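Local coordinates for protein ribulose-1,5-bisphosphate carboxylase/oxygenase large subunit (Rhodopseudomonas palustris, PDB 3QFW) that belongs to the RuBisCO-like proteins, relatives of the carbon-fixing carboxylase, and probably binds magnesium in a TIM-barrel domain, at residues V117-I122 with L311-P316; L249-H254 with G277-V282. All coordinates share one frame; numbering follows the deposited sequence.

Contact 1: residues V117-I122 with L311-P316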
loop_
_atom_site.group_PDB
_atom_site.type_symbol
_atom_site.label_atom_id
_atom_site.label_comp_id
_atom_site.label_asym_id
_atom_site.label_seq_id
_atom_site.Cartn_x
_atom_site.Cartn_y
_atom_site.Cartn_z
ATOM N N VAL B 117 4.557 -23.370 -3.506
ATOM C CA VAL B 117 4.595 -24.201 -4.709
ATOM C C VAL B 117 5.898 -23.948 -5.460
ATOM O O VAL B 117 6.629 -24.882 -5.812
ATOM C CB VAL B 117 3.403 -23.906 -5.645
ATOM C CG1 VAL B 117 3.551 -24.687 -6.963
ATOM C CG2 VAL B 117 2.084 -24.231 -4.958
ATOM N N GLY B 118 6.176 -22.672 -5.705
ATOM C CA GLY B 118 7.435 -22.246 -6.272
ATOM C C GLY B 118 7.643 -22.620 -7.733
ATOM O O GLY B 118 6.769 -23.197 -8.398
ATOM N N LEU B 119 8.818 -22.259 -8.234
ATOM C CA LEU B 119 9.183 -22.510 -9.620
ATOM C C LEU B 119 9.069 -23.998 -9.955
ATOM O O LEU B 119 8.504 -24.365 -10.983
ATOM C CB LEU B 119 10.602 -21.995 -9.891
ATOM C CG LEU B 119 11.301 -22.385 -11.201
ATOM C CD1 LEU B 119 10.521 -21.900 -12.414
ATOM C CD2 LEU B 119 12.723 -21.830 -11.207
ATOM N N ALA B 120 9.592 -24.852 -9.082
ATOM C CA ALA B 120 9.567 -26.289 -9.356
ATOM C C ALA B 120 8.132 -26.819 -9.357
ATOM O O ALA B 120 7.760 -27.628 -10.208
ATOM C CB ALA B 120 10.428 -27.046 -8.361
ATOM N N GLY B 121 7.321 -26.333 -8.420
ATOM C CA GLY B 121 5.927 -26.738 -8.330
ATOM C C GLY B 121 5.084 -26.362 -9.533
ATOM O O GLY B 121 4.318 -27.187 -10.046
ATOM N N ILE B 122 5.216 -25.123 -9.997
ATOM C CA ILE B 122 4.512 -24.709 -11.205
ATOM C C ILE B 122 4.936 -25.545 -12.420
ATOM O O ILE B 122 4.098 -25.934 -13.214
ATOM C CB ILE B 122 4.707 -23.223 -11.521
ATOM C CG1 ILE B 122 3.990 -22.872 -12.829
ATOM C CG2 ILE B 122 6.167 -22.891 -11.622
ATOM C CD1 ILE B 122 4.431 -21.561 -13.439
ATOM N N LEU B 311 14.276 -21.192 1.046
ATOM C CA LEU B 311 13.004 -20.876 0.393
ATOM C C LEU B 311 12.927 -21.235 -1.090
ATOM O O LEU B 311 13.880 -21.031 -1.836
ATOM C CB LEU B 311 12.688 -19.389 0.556
ATOM C CG LEU B 311 12.629 -18.950 2.021
ATOM C CD1 LEU B 311 12.078 -17.545 2.123
ATOM C CD2 LEU B 311 11.779 -19.924 2.810
ATOM N N ASN B 312 11.771 -21.731 -1.517
ATOM C CA ASN B 312 11.547 -22.004 -2.937
ATOM C C ASN B 312 11.728 -20.750 -3.789
ATOM O O ASN B 312 11.521 -19.622 -3.316
ATOM C CB ASN B 312 10.138 -22.560 -3.162
ATOM C CG ASN B 312 9.977 -23.976 -2.653
ATOM O OD1 ASN B 312 10.934 -24.754 -2.643
ATOM N ND2 ASN B 312 8.763 -24.323 -2.235
ATOM N N ALA B 313 12.108 -20.952 -5.043
ATOM C CA ALA B 313 12.174 -19.871 -6.021
ATOM C C ALA B 313 10.764 -19.454 -6.428
ATOM O O ALA B 313 9.823 -20.236 -6.312
ATOM C CB ALA B 313 12.973 -20.334 -7.259
ATOM N N CYS B 314 10.632 -18.210 -6.889
ATOM C CA CYS B 314 9.381 -17.654 -7.409
ATOM C C CYS B 314 9.626 -17.372 -8.890
ATOM O O CYS B 314 10.683 -16.845 -9.235
ATOM C CB CYS B 314 9.062 -16.345 -6.646
ATOM S SG CYS B 314 7.768 -15.261 -7.338
ATOM N N ILE B 315 8.697 -17.733 -9.777
ATOM C CA ILE B 315 8.943 -17.513 -11.210
ATOM C C ILE B 315 8.726 -16.055 -11.606
ATOM O O ILE B 315 7.627 -15.530 -11.467
ATOM C CB ILE B 315 8.043 -18.368 -12.137
ATOM C CG1 ILE B 315 7.806 -19.768 -11.567
ATOM C CG2 ILE B 315 8.636 -18.427 -13.545
ATOM C CD1 ILE B 315 6.479 -19.867 -10.826
ATOM N N PRO B 316 9.774 -15.405 -12.130
ATOM C CA PRO B 316 9.593 -14.037 -12.615
ATOM C C PRO B 316 8.681 -14.058 -13.829
ATOM O O PRO B 316 8.864 -14.884 -14.727
ATOM C CB PRO B 316 11.003 -13.601 -13.026
ATOM C CG PRO B 316 11.933 -14.707 -12.587
ATOM C CD PRO B 316 11.114 -15.943 -12.424
#

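Contact 2: residues L249-H254 with G277-V282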
loop_
_atom_site.group_PDB
_atom_site.type_symbol
_atom_site.label_atom_id
_atom_site.label_comp_id
_atom_site.label_asym_id
_atom_site.label_seq_id
_atom_site.Cartn_x
_atom_site.Cartn_y
_atom_site.Cartn_z
ATOM N N LEU B 249 -2.585 -24.076 -4.291
ATOM C CA LEU B 249 -2.866 -23.218 -5.431
ATOM C C LEU B 249 -1.588 -22.498 -5.825
ATOM O O LEU B 249 -0.770 -22.178 -4.969
ATOM C CB LEU B 249 -3.917 -22.168 -5.051
ATOM C CG LEU B 249 -5.330 -22.641 -4.718
ATOM C CD1 LEU B 249 -6.229 -21.448 -4.414
ATOM C CD2 LEU B 249 -5.891 -23.452 -5.865
ATOM N N VAL B 250 -1.409 -22.228 -7.110
ATOM C CA VAL B 250 -0.305 -21.366 -7.508
ATOM C C VAL B 250 -0.704 -19.923 -7.171
ATOM O O VAL B 250 -1.741 -19.431 -7.632
ATOM C CB VAL B 250 0.036 -21.508 -8.998
ATOM C CG1 VAL B 250 1.166 -20.566 -9.374
ATOM C CG2 VAL B 250 0.423 -22.968 -9.330
ATOM N N VAL B 251 0.102 -19.256 -6.353
ATOM C CA VAL B 251 -0.199 -17.868 -5.979
ATOM C C VAL B 251 0.603 -16.908 -6.839
ATOM O O VAL B 251 1.831 -16.842 -6.734
ATOM C CB VAL B 251 0.104 -17.593 -4.510
ATOM C CG1 VAL B 251 -0.128 -16.082 -4.183
ATOM C CG2 VAL B 251 -0.755 -18.484 -3.626
ATOM N N VAL B 252 -0.092 -16.169 -7.693
ATOM C CA VAL B 252 0.558 -15.249 -8.618
ATOM C C VAL B 252 0.399 -13.835 -8.067
ATOM O O VAL B 252 -0.722 -13.370 -7.859
ATOM C CB VAL B 252 -0.091 -15.297 -10.012
ATOM C CG1 VAL B 252 0.666 -14.400 -10.980
ATOM C CG2 VAL B 252 -0.165 -16.743 -10.545
ATOM N N ALA B 253 1.510 -13.148 -7.841
ATOM C CA ALA B 253 1.440 -11.783 -7.339
ATOM C C ALA B 253 1.440 -10.774 -8.487
ATOM O O ALA B 253 2.098 -10.983 -9.508
ATOM C CB ALA B 253 2.581 -11.510 -6.371
ATOM N N HIS B 254 0.669 -9.699 -8.314
ATOM C CA HIS B 254 0.602 -8.591 -9.264
ATOM C C HIS B 254 1.103 -7.305 -8.594
ATOM O O HIS B 254 0.885 -7.098 -7.397
ATOM C CB HIS B 254 -0.842 -8.377 -9.732
ATOM C CG HIS B 254 -0.972 -7.383 -10.845
ATOM N ND1 HIS B 254 -1.152 -6.034 -10.623
ATOM C CD2 HIS B 254 -0.932 -7.541 -12.192
ATOM C CE1 HIS B 254 -1.221 -5.403 -11.781
ATOM N NE2 HIS B 254 -1.096 -6.297 -12.752
ATOM N N GLY B 277 5.168 -15.281 0.027
ATOM C CA GLY B 277 4.524 -16.471 -0.513
ATOM C C GLY B 277 4.164 -16.502 -1.987
ATOM O O GLY B 277 3.471 -17.418 -2.432
ATOM N N ALA B 278 4.606 -15.515 -2.758
ATOM C CA ALA B 278 4.262 -15.489 -4.168
ATOM C C ALA B 278 5.007 -16.618 -4.915
ATOM O O ALA B 278 6.214 -16.767 -4.773
ATOM C CB ALA B 278 4.594 -14.143 -4.771
ATOM N N ASP B 279 4.283 -17.409 -5.703
ATOM C CA ASP B 279 4.921 -18.454 -6.507
ATOM C C ASP B 279 5.344 -17.922 -7.864
ATOM O O ASP B 279 6.317 -18.413 -8.462
ATOM C CB ASP B 279 3.999 -19.651 -6.684
ATOM C CG ASP B 279 3.582 -20.251 -5.363
ATOM O OD1 ASP B 279 4.459 -20.785 -4.653
ATOM O OD2 ASP B 279 2.380 -20.192 -5.047
ATOM N N ALA B 280 4.613 -16.927 -8.353
ATOM C CA ALA B 280 5.037 -16.198 -9.538
ATOM C C ALA B 280 4.854 -14.719 -9.265
ATOM O O ALA B 280 4.028 -14.326 -8.440
ATOM C CB ALA B 280 4.251 -16.621 -10.773
ATOM N N THR B 281 5.630 -13.892 -9.946
ATOM C CA THR B 281 5.534 -12.469 -9.690
ATOM C C THR B 281 5.585 -11.669 -10.994
ATOM O O THR B 281 6.556 -11.750 -11.765
ATOM C CB THR B 281 6.576 -12.008 -8.633
ATOM O OG1 THR B 281 6.376 -10.628 -8.339
ATOM C CG2 THR B 281 8.022 -12.224 -9.122
ATOM N N VAL B 282 4.503 -10.930 -11.241
ATOM C CA VAL B 282 4.336 -10.160 -12.465
ATOM C C VAL B 282 5.038 -8.806 -12.331
ATOM O O VAL B 282 4.995 -8.183 -11.282
ATOM C CB VAL B 282 2.833 -9.941 -12.774
ATOM C CG1 VAL B 282 2.638 -9.071 -14.016
ATOM C CG2 VAL B 282 2.111 -11.278 -12.913
#

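Contact 1: residues V117-I122 with L311-P316
Ile315, at the start of strand 315-319, is the bump that fills a hollow between Leu119 and Ile122, one turn apart on helix 118-126. The helix packs beside the N-terminal ends of TIM-barrel strands 315-319 and 339-341. The two side chains receive the isoleucine differently. Leu119 crosses it at about a right angle: with CG anti to the backbone N (chi1 168°), the branch leads over to Ile315, where Leu119 CD1 lies 3.6 Å from Ile315 CG1. Ile122 meets it tip to tip, although CG2 of Ile122 is modelled too close to CD1 of Ile315 for the exact fit to be trusted. Met339 of strand 339-341 touches both isoleucines. An alanine in place of Ile315 would probably open a gap between helix and strand, leaving Leu119 CD1 and the tip of Ile122 without the branch they close on. Farther back along 311-316, Ala313 CB rests 3.9 Å from Leu119 CB, and Asn312 CB lies 4.1 Å from Gly118 CA. A beta carbon on Gly118 would collide with Asn312 CB, and the positive phi of 70° also suits glycine. The amide end of Asn312 turns to Pro115, where ND2 bonds the carbonyl oxygen. In the first turn of the helix Leu119 N donates to Ala313 O at 3.0 Å, from above the carbonyl plane, 51° out of it.

Contact 2: residues L249-H254 with G277-V282
Ala253 and Ala280 carry the straightest of the backbone bonds joining parallel strands 250-253 and 280-284: Ala253 N donates to Ala280 O at 2.8 Å with an N-H...O angle of 177°. One step on, Val282 N reaches Ala253 O at 3.0 Å. At the start of the pairing Val251 O accepts twice, from Asp279 N at 2.7 Å, in the carbonyl plane, and from Ala280 N at 3.2 Å, tilted from that plane. The non-extended backbone of Asp279 (psi -29°) lets these successive N-H groups converge on one oxygen.

The side-chain bond returns the grip. With CG anti to the carbonyl carbon (chi1 -58°), the carboxylate carbon of Asp279 is set near Val251, and OD2 then bonds Val251 N at 2.8 Å through its anti lone pair. Val251 is thus held by Asp279 through both its N-H and its carbonyl. The carboxylate is buried, and OD1 has backbone N-H partners outside the two segments; this would probably favour its charged form.

Apolar contacts lie on both sides of the sheet. On the side of Val252 and Ala280, the side chains of Val252 and Val282 cross obliquely, CG1 of Val252 3.9 Å from CG2 of Val282. On the side of Ala253 and Thr281, Ala253 CB meets Ala278 CB at 3.7 Å; Phe273 of helix 265-276 covers these three residues, and Thr281 OG1 bonds Leu269 O of the same helix. That helix ends in a Schellman motif whose positive-phi residue, Gly277, turns the chain back towards the sheet.

Past the pairing, the His254 ring stacks on His167 and its ND1 bonds Ala256 N; His254 also packs on Asn90 of the second subunit. Strand, covering helix and neighbouring parallel strand make a beta-alpha-beta crossover, the repeating element of the TIM barrel.

How the contacts relate
Contacts 1 and 2 have centres about 9 Å apart and meet at Asp279. Its OD1 accepts from Gly118 N at 2.8 Å and also from Val117 N, joining 117-122 to the carboxylate of contact 2, while Asp279 O takes Ile315 N at 2.8 Å. Strands 250-253, 280-284 and 315-319 follow in that order in one parallel sheet. Packing adds Cys314 SG on Ala278 O at 3.4 Å and Val117 CG2 on Leu249 O at 3.5 Å. Contact 1 lies at the strand starts, whereas contact 2 runs along the strands toward their C-terminal ends, where RuBisCO relatives have the active site; contact 1 is thus probably on the far side of the barrel from it.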